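Local atomic coordinates of myosin-17 (Arabidopsis thaliana, PDB entry 7KFL), a protein that probably uses its C-terminal globular tail, the domain crystallised here, to recognise cargo for a plant class XI actin-based motor. Residues 13-18 with 33-38. Numbering follows the deposited sequence.
Sequences DLLVKC and ACVIYK
L15 meets V35 and I36 where two helices, 4-20 and 31-43, pack against each other; the pair closest in the backbone is L15 with I36, their CA atoms 7.4 Å apart. The contact is apolar. Its shortest approach joins L15 CD1 to V35 CG1 at 3.8 Å, an ordinary van der Waals separation between methyl groups. The two side chains run past one another in opposite directions, and the touch is made by one methyl from each. On the leucine, CG stands anti to the backbone N (chi1 -174°) and carries the branched end across to the second helix. V35 is turned similarly: at chi1 166° its CG1 lies anti to N and faces L15, whereas CG2, beside the backbone N, lies farther back.

The same L15 methyl also approaches main chain, with CD1 4.4 Å from I36 CA, while the isoleucine side chain keeps a looser distance, CG1 being 4.6 Å from that CD1. One leucine methyl thus sits over the V35-I36 part of the facing helix. C18 follows at the margin, its CB 5.0 Å from V35 CG1, beyond close packing.

Backbone-to-backbone hydrogen bonds run within each helix, as in those from C18 N to L14 O (3.1 Å) and from K38 N to C34 O (3.1 Å). Only 131 Å² is buried between the segments, summed over both sides, yet L15, V35 and I36 are all buried, which implies that other elements complete the packing.

Helices supply part of this: helix 53-65 touches V16 through R56 and T60 and reaches I36 through I57, while helix 71-89 supplies L84 against I36. Loop residues L129 and L143 touch L14 and Y37. The two packed helices are linked by a short connection containing the antiparallel strands 25-26 and 29-30.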
ATOM      1  N   ASP A  13      26.402   2.990 -22.550  1.00 71.43           N
ATOM      2  CA  ASP A  13      26.364   1.516 -22.769  1.00 71.90           C
ATOM      3  C   ASP A  13      26.959   0.798 -21.550  1.00 70.58           C
ATOM      4  O   ASP A  13      26.444  -0.278 -21.190  1.00 70.24           O
ATOM      5  CB  ASP A  13      27.107   1.105 -24.046  1.00 73.61           C
ATOM      6  CG  ASP A  13      26.228   0.997 -25.283  1.00 74.84           C
ATOM      7  OD1 ASP A  13      25.126   0.421 -25.174  1.00 75.28           O
ATOM      8  OD2 ASP A  13      26.655   1.484 -26.348  1.00 76.58           O
ATOM      9  N   LEU A  14      28.003   1.377 -20.948  1.00 69.72           N
ATOM     10  CA  LEU A  14      28.713   0.825 -19.763  1.00 69.31           C
ATOM     11  C   LEU A  14      27.796   0.864 -18.532  1.00 67.45           C
ATOM     12  O   LEU A  14      27.661  -0.184 -17.877  1.00 68.26           O
ATOM     13  CB  LEU A  14      29.997   1.627 -19.519  1.00 70.26           C
ATOM     14  CG  LEU A  14      31.312   0.895 -19.795  1.00 71.91           C
ATOM     15  CD1 LEU A  14      31.511  -0.258 -18.822  1.00 72.45           C
ATOM     16  CD2 LEU A  14      31.383   0.407 -21.236  1.00 72.77           C
ATOM     17  N   LEU A  15      27.204   2.026 -18.232  1.00 65.74           N
ATOM     18  CA  LEU A  15      26.329   2.243 -17.046  1.00 64.42           C
ATOM     19  C   LEU A  15      25.124   1.299 -17.127  1.00 63.68           C
ATOM     20  O   LEU A  15      24.821   0.656 -16.109  1.00 62.46           O
ATOM     21  CB  LEU A  15      25.881   3.709 -16.987  1.00 63.89           C
ATOM     22  CG  LEU A  15      25.091   4.113 -15.740  1.00 63.38           C
ATOM     23  CD1 LEU A  15      25.900   3.883 -14.471  1.00 63.76           C
ATOM     24  CD2 LEU A  15      24.650   5.566 -15.824  1.00 63.05           C
ATOM     25  N   VAL A  16      24.480   1.218 -18.298  1.00 64.47           N
ATOM     26  CA  VAL A  16      23.305   0.333 -18.565  1.00 65.32           C
ATOM     27  C   VAL A  16      23.665  -1.103 -18.165  1.00 66.35           C
ATOM     28  O   VAL A  16      22.819  -1.762 -17.530  1.00 66.73           O
ATOM     29  CB  VAL A  16      22.847   0.413 -20.036  1.00 65.72           C
ATOM     30  CG1 VAL A  16      21.944  -0.752 -20.427  1.00 65.70           C
ATOM     31  CG2 VAL A  16      22.159   1.737 -20.336  1.00 65.21           C
ATOM     32  N   LYS A  17      24.870  -1.560 -18.518  1.00 68.41           N
ATOM     33  CA  LYS A  17      25.344  -2.949 -18.270  1.00 70.02           C
ATOM     34  C   LYS A  17      25.590  -3.160 -16.771  1.00 69.29           C
ATOM     35  O   LYS A  17      25.344  -4.285 -16.298  1.00 69.80           O
ATOM     36  CB  LYS A  17      26.595  -3.245 -19.103  1.00 71.78           C
ATOM     37  CG  LYS A  17      26.972  -4.719 -19.229  1.00 74.20           C
ATOM     38  CD  LYS A  17      25.831  -5.656 -19.614  1.00 75.65           C
ATOM     39  CE  LYS A  17      24.860  -5.094 -20.639  1.00 76.33           C
ATOM     40  NZ  LYS A  17      23.755  -6.041 -20.920  1.00 77.09           N
ATOM     41  N   CYS A  18      26.034  -2.122 -16.054  1.00 68.02           N
ATOM     42  CA  CYS A  18      26.281  -2.151 -14.586  1.00 68.11           C
ATOM     43  C   CYS A  18      24.952  -2.201 -13.820  1.00 66.07           C
ATOM     44  O   CYS A  18      24.836  -3.038 -12.902  1.00 67.04           O
ATOM     45  CB  CYS A  18      27.104  -0.950 -14.140  1.00 69.26           C
ATOM     46  SG  CYS A  18      28.797  -0.974 -14.785  1.00 74.76           S
ATOM     47  N   ALA A  33      21.548   3.294  -7.526  1.00 54.57           N
ATOM     48  CA  ALA A  33      21.145   4.711  -7.373  1.00 53.81           C
ATOM     49  C   ALA A  33      22.386   5.584  -7.141  1.00 54.39           C
ATOM     50  O   ALA A  33      22.462   6.669  -7.743  1.00 54.44           O
ATOM     51  CB  ALA A  33      20.155   4.850  -6.244  1.00 53.44           C
ATOM     52  N   CYS A  34      23.318   5.125  -6.300  1.00 55.35           N
ATOM     53  CA  CYS A  34      24.576   5.840  -5.950  1.00 56.78           C
ATOM     54  C   CYS A  34      25.525   5.852  -7.156  1.00 56.87           C
ATOM     55  O   CYS A  34      26.123   6.910  -7.423  1.00 56.93           O
ATOM     56  CB  CYS A  34      25.260   5.206  -4.744  1.00 57.91           C
ATOM     57  SG  CYS A  34      24.341   5.427  -3.198  1.00 59.16           S
ATOM     58  N   VAL A  35      25.651   4.719  -7.853  1.00 57.19           N
ATOM     59  CA  VAL A  35      26.489   4.571  -9.081  1.00 57.70           C
ATOM     60  C   VAL A  35      25.940   5.500 -10.170  1.00 57.76           C
ATOM     61  O   VAL A  35      26.749   6.226 -10.781  1.00 58.50           O
ATOM     62  CB  VAL A  35      26.541   3.104  -9.553  1.00 57.93           C
ATOM     63  CG1 VAL A  35      27.090   2.968 -10.966  1.00 57.84           C
ATOM     64  CG2 VAL A  35      27.338   2.241  -8.588  1.00 58.29           C
ATOM     65  N   ILE A  36      24.623   5.469 -10.404  1.00 57.82           N
ATOM     66  CA  ILE A  36      23.924   6.323 -11.413  1.00 57.59           C
ATOM     67  C   ILE A  36      24.234   7.792 -11.103  1.00 58.04           C
ATOM     68  O   ILE A  36      24.766   8.477 -11.996  1.00 58.28           O
ATOM     69  CB  ILE A  36      22.405   6.042 -11.441  1.00 56.83           C
ATOM     70  CG1 ILE A  36      22.090   4.709 -12.123  1.00 56.71           C
ATOM     71  CG2 ILE A  36      21.648   7.188 -12.099  1.00 56.88           C
ATOM     72  CD1 ILE A  36      20.711   4.172 -11.820  1.00 56.72           C
ATOM     73  N   TYR A  37      23.925   8.238  -9.881  1.00 58.19           N
ATOM     74  CA  TYR A  37      24.040   9.650  -9.425  1.00 58.47           C
ATOM     75  C   TYR A  37      25.457  10.179  -9.674  1.00 59.99           C
ATOM     76  O   TYR A  37      25.589  11.300 -10.202  1.00 61.30           O
ATOM     77  CB  TYR A  37      23.687   9.777  -7.943  1.00 58.21           C
ATOM     78  CG  TYR A  37      23.787  11.182  -7.406  1.00 57.99           C
ATOM     79  CD1 TYR A  37      22.963  12.186  -7.887  1.00 57.77           C
ATOM     80  CD2 TYR A  37      24.707  11.515  -6.425  1.00 58.74           C
ATOM     81  CE1 TYR A  37      23.048  13.483  -7.410  1.00 58.51           C
ATOM     82  CE2 TYR A  37      24.804  12.807  -5.933  1.00 59.12           C
ATOM     83  CZ  TYR A  37      23.970  13.795  -6.427  1.00 58.98           C
ATOM     84  OH  TYR A  37      24.054  15.070  -5.952  1.00 60.18           O
ATOM     85  N   LYS A  38      26.477   9.398  -9.307  1.00 61.50           N
ATOM     86  CA  LYS A  38      27.908   9.810  -9.336  1.00 62.40           C
ATOM     87  C   LYS A  38      28.387   9.977 -10.783  1.00 61.90           C
ATOM     88  O   LYS A  38      29.060  10.990 -11.057  1.00 62.57           O
ATOM     89  CB  LYS A  38      28.765   8.805  -8.566  1.00 63.51           C
ATOM     90  CG  LYS A  38      28.609   8.892  -7.057  1.00 64.90           C
ATOM     91  CD  LYS A  38      29.634   8.097  -6.295  1.00 66.44           C
ATOM     92  CE  LYS A  38      29.610   8.407  -4.815  1.00 67.57           C
ATOM     93  NZ  LYS A  38      30.328   7.371  -4.041  1.00 69.09           N
TER